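Local coordinates for protein Dph2 (PDB 3LZD) that catalyses the first step of diphthamide biosynthesis, transferring the 3-amino-3-carboxypropyl group of S-adenosylmethionine to a histidine of elongation factor 2 by means of a [4Fe-4S] cluster, at residues Leu224-Arg229 with Tyr354-Ile359; Ser191-Val196 with Gly362-Asp367; Ile214-Phe219 with Asp236-Ala241; Phe267-Ser272 with Arg285-Leu290; Glu316-Val321 with Gly332-Pro337. All blocks are in the same frame, centred on the assembly; numbering follows the deposited sequence.

The five contacts illustrate how chemistry follows place in a multi-sheet fold. Contact 4 is the buried extreme, purely apolar, while contact 5 mixes an aromatic pair with a backbone bond and a lysine. They share one parallel sheet, where strands 266-272 and 317-320 are neighbours joined by probable hydrogen bonds at Ile270. Contact 3, about 36 Å from contact 4 between centres, ties two loops beside another sheet through an aspartate and a water. Contacts 1 and 2 bring the segments near the C-terminus back toward the cluster: contact 1, a surface contact, sets a helix valine and alanine against two aromatic rings and touches contacts 2 and 3, and contact 2 rests on an arginine-aspartate pair.

Contact 1 (Leu224-Arg229 with Tyr354-Ile359); sequences LAVATR and YEFDEI
Tyr354 meets the helix at Val226, whose CG1 methyl approaches the ring obliquely and lies 3.7 Å from Tyr354 CD1. With CG anti to the backbone N (chi1 -168°), the ring swings back to this methyl, while the hydroxyl reaches beyond it to a hydrogen bond with Glu343. Two residues on, Phe356 brings the backbones closest, its CA 5.4 Å from that of Ala227. Its ring adds to the cover on the valine, CD1 lying 4.1 Å from Val226 CB, and its CB packs against Ala227 CB at 4.3 Å. Val226 thus touches both rings. The polar groups are joined by a water, which donates to Val226 O at 2.9 Å and accepts from Phe356 N at 2.7 Å, so neither backbone group is left without a partner. Glu358 then passes its carboxylate by the helix, OE1 lying 4.0 Å from Ala227 CB; the charge itself is engaged by Lys205, and OE2 accepts from Tyr201 N. Beyond it, Ile359 pairs by its backbone with the cluster ligand Cys199 and touches the [4Fe-4S] cluster. The loop is laid between helix 219-228, whose Leu224 packs on strand 210-214, and helix 325-328, whose Leu328 touches both Tyr354 and Phe356.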
# COMPACT_ATOMS: atom_id res chain seq x y z
N LEU A 224 7.77 -4.99 27.27
CA LEU A 224 8.61 -4.50 28.36
C LEU A 224 9.28 -5.66 29.09
O LEU A 224 10.50 -5.66 29.30
CB LEU A 224 7.78 -3.71 29.37
CG LEU A 224 7.56 -2.21 29.17
CD1 LEU A 224 6.50 -1.73 30.15
CD2 LEU A 224 8.85 -1.45 29.40
N ALA A 225 8.48 -6.65 29.48
CA ALA A 225 8.97 -7.82 30.20
C ALA A 225 10.03 -8.60 29.42
O ALA A 225 11.02 -9.04 29.98
CB ALA A 225 7.80 -8.74 30.54
N VAL A 226 9.80 -8.79 28.12
CA VAL A 226 10.76 -9.54 27.32
C VAL A 226 12.00 -8.71 26.99
O VAL A 226 13.10 -9.25 26.88
CB VAL A 226 10.14 -10.05 26.01
CG1 VAL A 226 11.14 -10.92 25.26
CG2 VAL A 226 8.86 -10.82 26.31
N ALA A 227 11.84 -7.40 26.85
CA ALA A 227 12.95 -6.52 26.50
C ALA A 227 13.89 -6.22 27.65
O ALA A 227 15.10 -6.13 27.46
CB ALA A 227 12.41 -5.22 25.93
N THR A 228 13.33 -6.04 28.84
CA THR A 228 14.13 -5.71 30.01
C THR A 228 14.41 -6.92 30.89
O THR A 228 15.25 -6.86 31.78
CB THR A 228 13.40 -4.68 30.87
OG1 THR A 228 12.33 -5.33 31.57
CG2 THR A 228 12.83 -3.59 29.99
N ARG A 229 13.69 -8.01 30.65
CA ARG A 229 13.83 -9.23 31.44
C ARG A 229 13.64 -8.90 32.92
O ARG A 229 14.15 -9.60 33.79
CB ARG A 229 15.21 -9.87 31.21
N TYR A 354 16.26 -15.74 24.13
CA TYR A 354 15.32 -14.93 23.36
C TYR A 354 15.53 -13.44 23.58
O TYR A 354 15.87 -13.02 24.68
CB TYR A 354 13.87 -15.28 23.71
CG TYR A 354 12.89 -14.68 22.74
CD1 TYR A 354 12.51 -13.34 22.84
CD2 TYR A 354 12.42 -15.42 21.65
CE1 TYR A 354 11.71 -12.75 21.87
CE2 TYR A 354 11.62 -14.85 20.69
CZ TYR A 354 11.27 -13.52 20.79
OH TYR A 354 10.50 -12.94 19.81
N GLU A 355 15.31 -12.66 22.54
CA GLU A 355 15.48 -11.22 22.64
C GLU A 355 14.48 -10.49 21.74
O GLU A 355 14.30 -10.85 20.57
CB GLU A 355 16.92 -10.87 22.25
CG GLU A 355 17.26 -9.40 22.26
CD GLU A 355 18.74 -9.16 22.02
OE1 GLU A 355 19.14 -8.00 21.81
OE2 GLU A 355 19.50 -10.15 22.05
N PHE A 356 13.83 -9.47 22.29
CA PHE A 356 12.82 -8.69 21.57
C PHE A 356 13.41 -7.85 20.43
O PHE A 356 14.37 -7.12 20.62
CB PHE A 356 12.08 -7.78 22.55
CG PHE A 356 10.69 -7.43 22.12
CD1 PHE A 356 9.64 -8.31 22.37
CD2 PHE A 356 10.42 -6.25 21.45
CE1 PHE A 356 8.34 -8.02 21.96
CE2 PHE A 356 9.12 -5.94 21.02
CZ PHE A 356 8.08 -6.83 21.28
N ASP A 357 12.81 -7.96 19.26
CA ASP A 357 13.28 -7.20 18.11
C ASP A 357 12.85 -5.74 18.27
O ASP A 357 11.69 -5.40 18.08
CB ASP A 357 12.67 -7.77 16.83
CG ASP A 357 13.21 -7.09 15.59
OD1 ASP A 357 12.43 -6.85 14.64
OD2 ASP A 357 14.43 -6.81 15.55
N GLU A 358 13.78 -4.88 18.65
CA GLU A 358 13.46 -3.47 18.83
C GLU A 358 14.03 -2.64 17.69
O GLU A 358 15.03 -3.00 17.08
CB GLU A 358 14.06 -2.95 20.14
CG GLU A 358 13.19 -3.14 21.37
CD GLU A 358 13.87 -2.62 22.64
OE1 GLU A 358 14.68 -3.36 23.23
OE2 GLU A 358 13.59 -1.46 23.04
N ILE A 359 13.37 -1.52 17.41
CA ILE A 359 13.86 -0.60 16.39
C ILE A 359 14.42 0.54 17.23
O ILE A 359 13.66 1.34 17.79
CB ILE A 359 12.74 -0.09 15.48
CG1 ILE A 359 12.21 -1.25 14.63
CG2 ILE A 359 13.25 1.04 14.60
CD1 ILE A 359 11.04 -0.87 13.70
O HOH W 1 14.89 -8.69 24.67

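Contact 2 (Ser191-Val196 with Gly362-Asp367); sequences SWPGQV and GPRESD
Ser191 turns its carbonyl oxygen over one face of the Arg364 guanidinium, 3.9 Å above the plane and toward its rim. The serine hydroxyl is occupied elsewhere, by Ser116 and the carbonyl of Tyr117. Trp192 offers its backbone to the arginine, CA lying over that same guanidinium face, while the indole leads off to stack with Phe370 and to bond through NE1 to Pro369 O. From Trp192 to Gln195 the chain makes a type II beta turn, closed by Gln195 N on Trp192 O at 3.2 Å. The turn lies in the loop between strands 180-182 and 210-214, where the Ser191 side chain is about 9 Å from the [4Fe-4S] cluster. Pro193 presents its ring to the acid: CG lies 3.6 Å from Asp367 OD2, and the two side chains cross at about a right angle. Asp367 is held by Arg364, whose NH2 reaches OD1 at 2.7 Å in the guanidinium plane but 44° above the carboxylate plane; a bend at chi3 (73°) brings the guanidinium round to it. Arg185 is a second salt-bridge partner of OD1. Gln195 folds back, its OE1 accepting from Ser191 N at 2.9 Å.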
# COMPACT_ATOMS: atom_id res chain seq x y z
N SER A 191 9.35 10.23 21.86
CA SER A 191 9.02 11.67 21.93
C SER A 191 9.14 12.31 23.33
O SER A 191 9.47 13.50 23.44
CB SER A 191 7.60 11.90 21.41
OG SER A 191 7.41 11.28 20.14
N TRP A 192 8.85 11.53 24.37
CA TRP A 192 8.90 12.05 25.73
C TRP A 192 9.46 11.01 26.70
O TRP A 192 9.28 9.82 26.49
CB TRP A 192 7.49 12.39 26.24
CG TRP A 192 6.65 13.25 25.38
CD1 TRP A 192 6.66 14.62 25.31
CD2 TRP A 192 5.60 12.82 24.51
NE1 TRP A 192 5.68 15.06 24.45
CE2 TRP A 192 5.02 13.97 23.94
CE3 TRP A 192 5.10 11.56 24.15
CZ2 TRP A 192 3.95 13.91 23.04
CZ3 TRP A 192 4.04 11.50 23.26
CH2 TRP A 192 3.48 12.67 22.72
N PRO A 193 10.13 11.45 27.78
CA PRO A 193 10.67 10.49 28.75
C PRO A 193 9.50 9.62 29.29
O PRO A 193 8.40 10.14 29.52
CB PRO A 193 11.26 11.39 29.84
CG PRO A 193 11.60 12.69 29.08
CD PRO A 193 10.40 12.84 28.19
N GLY A 194 9.73 8.32 29.46
CA GLY A 194 8.69 7.45 29.97
C GLY A 194 7.76 6.81 28.94
O GLY A 194 6.99 5.91 29.29
N GLN A 195 7.83 7.26 27.69
CA GLN A 195 6.98 6.70 26.64
C GLN A 195 7.54 5.44 25.98
O GLN A 195 8.70 5.39 25.57
CB GLN A 195 6.74 7.75 25.56
CG GLN A 195 5.97 7.24 24.33
CD GLN A 195 6.23 8.08 23.08
OE1 GLN A 195 7.08 8.98 23.08
NE2 GLN A 195 5.52 7.77 22.00
N VAL A 196 6.71 4.41 25.86
CA VAL A 196 7.18 3.21 25.18
C VAL A 196 6.36 3.09 23.89
O VAL A 196 5.26 3.64 23.78
CB VAL A 196 6.96 1.91 26.01
CG1 VAL A 196 7.66 2.02 27.36
CG2 VAL A 196 5.46 1.67 26.20
N GLY A 362 18.90 6.95 17.99
CA GLY A 362 20.09 7.47 18.64
C GLY A 362 19.75 8.42 19.78
O GLY A 362 18.60 8.51 20.19
N PRO A 363 20.74 9.13 20.32
CA PRO A 363 20.49 10.07 21.42
C PRO A 363 19.50 11.14 20.97
O PRO A 363 19.54 11.56 19.83
CB PRO A 363 21.88 10.65 21.71
CG PRO A 363 22.80 9.48 21.37
CD PRO A 363 22.19 8.96 20.07
N ARG A 364 18.61 11.57 21.86
CA ARG A 364 17.62 12.60 21.54
C ARG A 364 17.99 13.81 22.39
O ARG A 364 17.96 13.74 23.62
CB ARG A 364 16.20 12.13 21.91
CG ARG A 364 15.09 13.08 21.46
CD ARG A 364 13.67 12.64 21.90
NE ARG A 364 13.42 12.82 23.33
CZ ARG A 364 13.29 11.82 24.20
NH1 ARG A 364 13.39 10.56 23.80
NH2 ARG A 364 13.06 12.08 25.48
N GLU A 365 18.33 14.91 21.72
CA GLU A 365 18.74 16.13 22.42
C GLU A 365 17.63 16.83 23.19
O GLU A 365 17.88 17.44 24.23
CB GLU A 365 19.37 17.12 21.43
N SER A 366 16.40 16.75 22.70
CA SER A 366 15.28 17.39 23.40
C SER A 366 14.01 16.54 23.39
O SER A 366 13.97 15.47 22.79
CB SER A 366 14.98 18.76 22.79
OG SER A 366 14.78 18.66 21.39
N ASP A 367 12.98 17.04 24.06
CA ASP A 367 11.71 16.34 24.16
C ASP A 367 10.64 17.13 23.44
O ASP A 367 10.65 18.35 23.43
CB ASP A 367 11.27 16.17 25.62
CG ASP A 367 12.35 15.56 26.49
OD1 ASP A 367 13.14 14.72 26.00
OD2 ASP A 367 12.39 15.91 27.69

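Contact 3 (Ile214-Phe219 with Asp236-Ala241); sequences IGSGIF and DPYTKA
An Asx turn headed by Asp236 faces Ser216 at the place where two neighbouring strands, 210-214 and 231-235, give way to loops. The carboxylate divides its work between its oxygens. OD2 takes two backbone donors: Tyr238 N at 2.7 Å, nearly in line with the C-O bond, and Thr239 N at 3.0 Å, from well above the carboxylate plane. OD1 looks across the contact, accepting a weak bond from Ser216 OG at 2.9 Å and one from a water that in turn accepts from Gly217 N. With Asp236 CG anti to the backbone N (chi1 -179°), both loops come within reach of the one carboxylate. An asparagine here would probably lose one of these grips, since its amide nitrogen could not accept from either the turn or the serine and water. Behind the acid, Gly215 O receives a CA-H...O contact from Asp236 CA at 3.3 Å, and Pro237 CD packs on Gly215 CA at 3.7 Å; at the backbone angles of Gly215 a side chain would run into the carbonyl oxygen before it. The Asx turn thus follows directly on the beta-alpha-beta crossover of strand 210-214, helix 219-228 and strand 231-235.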
# COMPACT_ATOMS: atom_id res chain seq x y z
N ILE A 214 1.59 1.80 32.88
CA ILE A 214 0.26 2.38 33.01
C ILE A 214 -0.41 2.39 31.64
O ILE A 214 0.03 3.10 30.73
CB ILE A 214 0.31 3.84 33.51
CG1 ILE A 214 1.03 3.90 34.85
CG2 ILE A 214 -1.12 4.39 33.64
CD1 ILE A 214 1.18 5.31 35.40
N GLY A 215 -1.46 1.59 31.49
CA GLY A 215 -2.16 1.54 30.22
C GLY A 215 -3.01 0.29 30.05
O GLY A 215 -3.05 -0.57 30.92
N SER A 216 -3.71 0.21 28.92
CA SER A 216 -4.55 -0.94 28.62
C SER A 216 -3.82 -1.83 27.62
O SER A 216 -2.79 -1.44 27.06
CB SER A 216 -5.87 -0.47 28.00
OG SER A 216 -6.54 0.42 28.87
N GLY A 217 -4.33 -3.03 27.40
CA GLY A 217 -3.70 -3.89 26.42
C GLY A 217 -2.49 -4.64 26.93
O GLY A 217 -1.82 -4.23 27.89
N ILE A 218 -2.20 -5.75 26.24
CA ILE A 218 -1.10 -6.60 26.64
C ILE A 218 0.17 -6.50 25.81
O ILE A 218 1.24 -6.90 26.28
CB ILE A 218 -1.55 -8.09 26.66
CG1 ILE A 218 -0.39 -9.01 27.06
CG2 ILE A 218 -2.07 -8.48 25.29
CD1 ILE A 218 0.32 -8.64 28.37
N PHE A 219 0.09 -5.97 24.60
CA PHE A 219 1.30 -5.93 23.80
C PHE A 219 2.44 -5.18 24.45
O PHE A 219 3.54 -5.73 24.60
CB PHE A 219 1.07 -5.35 22.40
CG PHE A 219 2.20 -5.70 21.44
CD1 PHE A 219 2.28 -6.97 20.89
CD2 PHE A 219 3.22 -4.79 21.19
CE1 PHE A 219 3.38 -7.34 20.09
CE2 PHE A 219 4.32 -5.14 20.40
CZ PHE A 219 4.40 -6.42 19.85
N ASP A 236 -4.26 -0.86 34.32
CA ASP A 236 -5.19 -0.22 33.39
C ASP A 236 -5.84 0.95 34.13
O ASP A 236 -6.50 0.77 35.15
CB ASP A 236 -6.24 -1.25 32.95
CG ASP A 236 -7.26 -0.69 31.95
OD1 ASP A 236 -7.53 -1.39 30.96
OD2 ASP A 236 -7.80 0.42 32.17
N PRO A 237 -5.67 2.18 33.61
CA PRO A 237 -6.25 3.37 34.26
C PRO A 237 -7.77 3.46 34.23
O PRO A 237 -8.37 4.17 35.03
CB PRO A 237 -5.58 4.52 33.52
CG PRO A 237 -5.43 3.96 32.12
CD PRO A 237 -4.94 2.55 32.38
N TYR A 238 -8.40 2.74 33.31
CA TYR A 238 -9.85 2.77 33.22
C TYR A 238 -10.54 1.75 34.13
O TYR A 238 -11.47 2.10 34.86
CB TYR A 238 -10.30 2.52 31.78
CG TYR A 238 -9.84 3.56 30.79
CD1 TYR A 238 -8.61 3.43 30.13
CD2 TYR A 238 -10.63 4.66 30.50
CE1 TYR A 238 -8.20 4.38 29.20
CE2 TYR A 238 -10.24 5.61 29.58
CZ TYR A 238 -9.02 5.47 28.93
OH TYR A 238 -8.61 6.42 28.04
N THR A 239 -10.09 0.50 34.08
CA THR A 239 -10.68 -0.56 34.90
C THR A 239 -10.03 -0.71 36.27
O THR A 239 -10.60 -1.32 37.17
CB THR A 239 -10.56 -1.90 34.20
OG1 THR A 239 -9.17 -2.17 33.96
CG2 THR A 239 -11.30 -1.88 32.87
N LYS A 240 -8.82 -0.16 36.41
CA LYS A 240 -8.06 -0.24 37.65
C LYS A 240 -7.59 -1.67 37.87
O LYS A 240 -7.13 -2.02 38.94
CB LYS A 240 -8.91 0.21 38.84
CG LYS A 240 -9.33 1.67 38.80
CD LYS A 240 -10.29 2.01 39.93
CE LYS A 240 -10.80 3.44 39.80
NZ LYS A 240 -11.92 3.74 40.74
N ALA A 241 -7.72 -2.50 36.84
CA ALA A 241 -7.28 -3.88 36.96
C ALA A 241 -5.77 -3.94 36.84
O ALA A 241 -5.17 -3.12 36.12
CB ALA A 241 -7.91 -4.73 35.87
O HOH W 2 -6.20 -3.80 29.90

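Contact 4 (Phe267-Ser272 with Arg285-Leu290); sequences FGVIVS and RIVKLL
Leu290 and Phe267 make the tight end of this strand-helix contact. Leu290 CD1 presses on Phe267 CB at 3.5 Å, while the other methyl, CD2, stands over the centre of the ring, 4.2 Å from the centroid and 5° off the normal, a CH-pi contact. With CG set anti to the carbonyl carbon (chi1 -78°), the phenylalanine turns that face to the leucine, and the two side chains cross at about a right angle. Two residues on, Val269 is embraced by three helix residues. Its CB lies 3.7 Å from Val287 CG2, its CG2 lies 4.0 Å from Ile286 CG2, and the same methyl is equally far from Leu290 CD1. An alanine in its place would be likely to leave Val287, Ile286 and the leucine facing a gap between strand and helix. The far side is looser: the Ile286 chain bends away from the strand toward the Arg285 guanidinium, one face of which covers its CD1. That exposed arginine marks the solvent flank and forms salt bridges with Glu282 and Glu345. Strand 266-272 and helix 280-292 run nearly antiparallel (169°), their axes 9.1 Å apart, as the first two elements of a beta-alpha-beta unit. Leu290 also touches Ala297 of strand 296-302, the third element, and Phe267 touches Ala317 and Val319 of the adjacent strand 317-320.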
# COMPACT_ATOMS: atom_id res chain seq x y z
N PHE A 267 13.85 -18.81 2.19
CA PHE A 267 13.38 -17.74 3.07
C PHE A 267 13.15 -16.43 2.36
O PHE A 267 13.91 -16.03 1.48
CB PHE A 267 14.38 -17.48 4.20
CG PHE A 267 14.32 -18.48 5.32
CD1 PHE A 267 14.88 -19.75 5.17
CD2 PHE A 267 13.73 -18.15 6.53
CE1 PHE A 267 14.87 -20.67 6.22
CE2 PHE A 267 13.70 -19.06 7.59
CZ PHE A 267 14.27 -20.32 7.44
N GLY A 268 12.08 -15.76 2.77
CA GLY A 268 11.80 -14.45 2.23
C GLY A 268 12.18 -13.53 3.38
O GLY A 268 11.78 -13.76 4.52
N VAL A 269 12.97 -12.51 3.10
CA VAL A 269 13.39 -11.55 4.12
C VAL A 269 12.79 -10.22 3.71
O VAL A 269 13.21 -9.60 2.72
CB VAL A 269 14.92 -11.46 4.20
CG1 VAL A 269 15.33 -10.43 5.23
CG2 VAL A 269 15.48 -12.84 4.58
N ILE A 270 11.82 -9.78 4.49
CA ILE A 270 11.05 -8.58 4.19
C ILE A 270 11.41 -7.25 4.82
O ILE A 270 11.75 -7.18 6.00
CB ILE A 270 9.55 -8.85 4.52
CG1 ILE A 270 9.08 -10.11 3.78
CG2 ILE A 270 8.68 -7.65 4.11
CD1 ILE A 270 7.86 -10.78 4.41
N VAL A 271 11.33 -6.20 4.01
CA VAL A 271 11.54 -4.84 4.50
C VAL A 271 10.34 -4.01 4.05
O VAL A 271 9.63 -4.38 3.11
CB VAL A 271 12.81 -4.17 3.93
CG1 VAL A 271 14.06 -4.83 4.51
CG2 VAL A 271 12.79 -4.21 2.42
N SER A 272 10.10 -2.91 4.75
CA SER A 272 9.01 -2.02 4.42
C SER A 272 9.60 -0.66 4.05
O SER A 272 10.50 -0.19 4.72
CB SER A 272 8.07 -1.85 5.61
OG SER A 272 7.19 -0.77 5.38
N ARG A 285 21.83 -8.18 5.86
CA ARG A 285 22.67 -8.95 6.76
C ARG A 285 22.03 -10.32 6.99
O ARG A 285 22.71 -11.34 6.94
CB ARG A 285 22.83 -8.21 8.09
CG ARG A 285 24.19 -8.34 8.75
CD ARG A 285 24.14 -9.23 9.98
NE ARG A 285 23.11 -8.81 10.92
CZ ARG A 285 22.83 -9.45 12.05
NH1 ARG A 285 23.51 -10.54 12.38
NH2 ARG A 285 21.85 -9.02 12.83
N ILE A 286 20.72 -10.33 7.23
CA ILE A 286 19.99 -11.57 7.46
C ILE A 286 19.97 -12.46 6.21
O ILE A 286 19.99 -13.69 6.31
CB ILE A 286 18.53 -11.29 7.91
CG1 ILE A 286 18.54 -10.63 9.28
CG2 ILE A 286 17.71 -12.58 7.94
CD1 ILE A 286 19.33 -11.38 10.33
N VAL A 287 19.93 -11.85 5.04
CA VAL A 287 19.93 -12.63 3.81
C VAL A 287 21.29 -13.31 3.70
O VAL A 287 21.38 -14.49 3.36
CB VAL A 287 19.70 -11.72 2.58
CG1 VAL A 287 20.00 -12.49 1.27
CG2 VAL A 287 18.26 -11.23 2.57
N LYS A 288 22.34 -12.56 4.01
CA LYS A 288 23.70 -13.10 3.94
C LYS A 288 23.89 -14.21 4.96
O LYS A 288 24.46 -15.25 4.65
CB LYS A 288 24.73 -11.98 4.17
N LEU A 289 23.38 -14.00 6.17
CA LEU A 289 23.52 -15.00 7.22
C LEU A 289 22.82 -16.31 6.87
O LEU A 289 23.38 -17.39 7.09
CB LEU A 289 22.98 -14.48 8.54
CG LEU A 289 23.28 -15.39 9.73
CD1 LEU A 289 24.78 -15.35 10.04
CD2 LEU A 289 22.47 -14.93 10.95
N LEU A 290 21.60 -16.24 6.35
CA LEU A 290 20.88 -17.46 6.00
C LEU A 290 21.63 -18.23 4.91
O LEU A 290 21.77 -19.46 4.98
CB LEU A 290 19.47 -17.13 5.52
CG LEU A 290 18.44 -16.78 6.60
CD1 LEU A 290 17.19 -16.21 5.94
CD2 LEU A 290 18.09 -18.01 7.41

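Contact 5 (Glu316-Val321 with Gly332-Pro337); sequences EAYVVV and GAWRKP
Trp334, its CG anti to the carbonyl carbon (chi1 -68°), points the edge of its six-membered ring at the face of Tyr318 in an offset edge-to-face pair, the centroids 5.9 Å apart and the planes inclined at 65°. The atom that leads is CZ3, which lies 3.9 Å from Tyr318 CB and close also to the near side of the phenol ring. Beside it, Trp334 CH2 comes to 4.2 Å from Val320 CG2, so that two residues on the same side of the strand share the indole. Leu310 of helix 307-310 and Ile270 of the adjoining strand touch both aromatic side chains and close this apolar centre. Val320 also lies near the cluster site, its side chain about 6 Å from that of the cluster ligand Cys323. Outside the rings the backbones join. Tyr318 N donates to Pro337 O at 2.9 Å, a nearly straight bond that meets the oxygen in the carbonyl plane, just where strand 338-339 comes alongside strand 317-320 as the last, parallel member of its sheet. Beside this bond Ala317 CB packs on Pro337 CG at 3.7 Å. Farther out, the extended chain of Lys336 runs to the rim of the phenol, CD standing near the ring plane 3.9 Å from Tyr318 CE1, and its NZ continues to a hydrogen bond with Phe315 O. The methylenes of Lys336 and Pro337 gather round Glu316 O, which lies 3.5 Å from Pro337 CD, while the Glu316 carboxylate turns off to accept from the backbone N of Lys265 and of Lys266.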
# COMPACT_ATOMS: atom_id res chain seq x y z
N GLU A 316 9.23 -20.77 1.99
CA GLU A 316 8.63 -21.63 3.01
C GLU A 316 8.49 -20.94 4.35
O GLU A 316 7.63 -21.30 5.15
CB GLU A 316 9.48 -22.88 3.21
CG GLU A 316 9.71 -23.72 1.96
CD GLU A 316 10.80 -24.76 2.17
OE1 GLU A 316 11.97 -24.51 1.79
OE2 GLU A 316 10.49 -25.84 2.74
N ALA A 317 9.35 -19.97 4.61
CA ALA A 317 9.31 -19.20 5.85
C ALA A 317 9.66 -17.75 5.57
O ALA A 317 10.31 -17.44 4.58
CB ALA A 317 10.28 -19.78 6.87
N TYR A 318 9.25 -16.86 6.46
CA TYR A 318 9.55 -15.45 6.25
C TYR A 318 10.21 -14.83 7.46
O TYR A 318 10.08 -15.32 8.58
CB TYR A 318 8.27 -14.69 5.91
CG TYR A 318 7.74 -14.99 4.52
CD1 TYR A 318 6.74 -15.93 4.31
CD2 TYR A 318 8.29 -14.34 3.42
CE1 TYR A 318 6.30 -16.22 3.01
CE2 TYR A 318 7.86 -14.62 2.13
CZ TYR A 318 6.87 -15.56 1.93
OH TYR A 318 6.49 -15.82 0.64
N VAL A 319 10.96 -13.76 7.20
CA VAL A 319 11.62 -13.01 8.26
C VAL A 319 11.23 -11.57 7.99
O VAL A 319 11.53 -11.02 6.92
CB VAL A 319 13.16 -13.10 8.20
CG1 VAL A 319 13.75 -12.28 9.35
CG2 VAL A 319 13.61 -14.54 8.30
N VAL A 320 10.53 -10.97 8.94
CA VAL A 320 10.12 -9.59 8.79
C VAL A 320 11.14 -8.73 9.49
O VAL A 320 11.36 -8.85 10.70
CB VAL A 320 8.72 -9.34 9.42
CG1 VAL A 320 8.37 -7.87 9.33
CG2 VAL A 320 7.68 -10.16 8.68
N VAL A 321 11.78 -7.86 8.71
CA VAL A 321 12.78 -6.95 9.24
C VAL A 321 12.24 -5.55 9.06
O VAL A 321 12.74 -4.77 8.24
CB VAL A 321 14.10 -7.08 8.49
CG1 VAL A 321 15.14 -6.14 9.10
CG2 VAL A 321 14.59 -8.52 8.59
N GLY A 332 -3.29 -14.55 12.92
CA GLY A 332 -3.45 -15.77 12.15
C GLY A 332 -3.44 -15.53 10.66
O GLY A 332 -3.83 -16.40 9.88
N ALA A 333 -3.02 -14.34 10.24
CA ALA A 333 -2.99 -14.04 8.82
C ALA A 333 -1.86 -14.75 8.08
O ALA A 333 -1.96 -15.02 6.88
CB ALA A 333 -2.88 -12.53 8.61
N TRP A 334 -0.79 -15.07 8.80
CA TRP A 334 0.37 -15.73 8.20
C TRP A 334 0.21 -17.24 8.18
O TRP A 334 0.18 -17.88 9.23
CB TRP A 334 1.64 -15.35 8.97
CG TRP A 334 2.00 -13.92 8.79
CD1 TRP A 334 1.40 -12.84 9.37
CD2 TRP A 334 2.96 -13.40 7.88
NE1 TRP A 334 1.93 -11.68 8.88
CE2 TRP A 334 2.89 -11.99 7.96
CE3 TRP A 334 3.89 -13.98 7.01
CZ2 TRP A 334 3.71 -11.16 7.19
CZ3 TRP A 334 4.70 -13.15 6.25
CH2 TRP A 334 4.60 -11.75 6.35
N ARG A 335 0.11 -17.80 6.98
CA ARG A 335 -0.08 -19.24 6.81
C ARG A 335 1.24 -20.02 6.83
O ARG A 335 1.23 -21.25 6.87
CB ARG A 335 -0.83 -19.51 5.50
CG ARG A 335 -2.14 -18.73 5.34
CD ARG A 335 -3.12 -19.00 6.48
NE ARG A 335 -3.48 -20.41 6.55
CZ ARG A 335 -4.25 -20.95 7.49
NH1 ARG A 335 -4.75 -20.19 8.46
NH2 ARG A 335 -4.51 -22.25 7.47
N LYS A 336 2.35 -19.30 6.78
CA LYS A 336 3.68 -19.91 6.84
C LYS A 336 4.38 -19.28 8.03
O LYS A 336 4.03 -18.17 8.44
CB LYS A 336 4.46 -19.61 5.56
CG LYS A 336 3.89 -20.27 4.31
CD LYS A 336 4.55 -19.71 3.07
CE LYS A 336 3.87 -20.20 1.80
NZ LYS A 336 4.27 -19.35 0.63
N PRO A 337 5.37 -19.97 8.62
CA PRO A 337 6.06 -19.37 9.76
C PRO A 337 6.71 -18.04 9.41
O PRO A 337 7.35 -17.90 8.35
CB PRO A 337 7.09 -20.44 10.14
CG PRO A 337 7.38 -21.11 8.84
CD PRO A 337 6.01 -21.23 8.21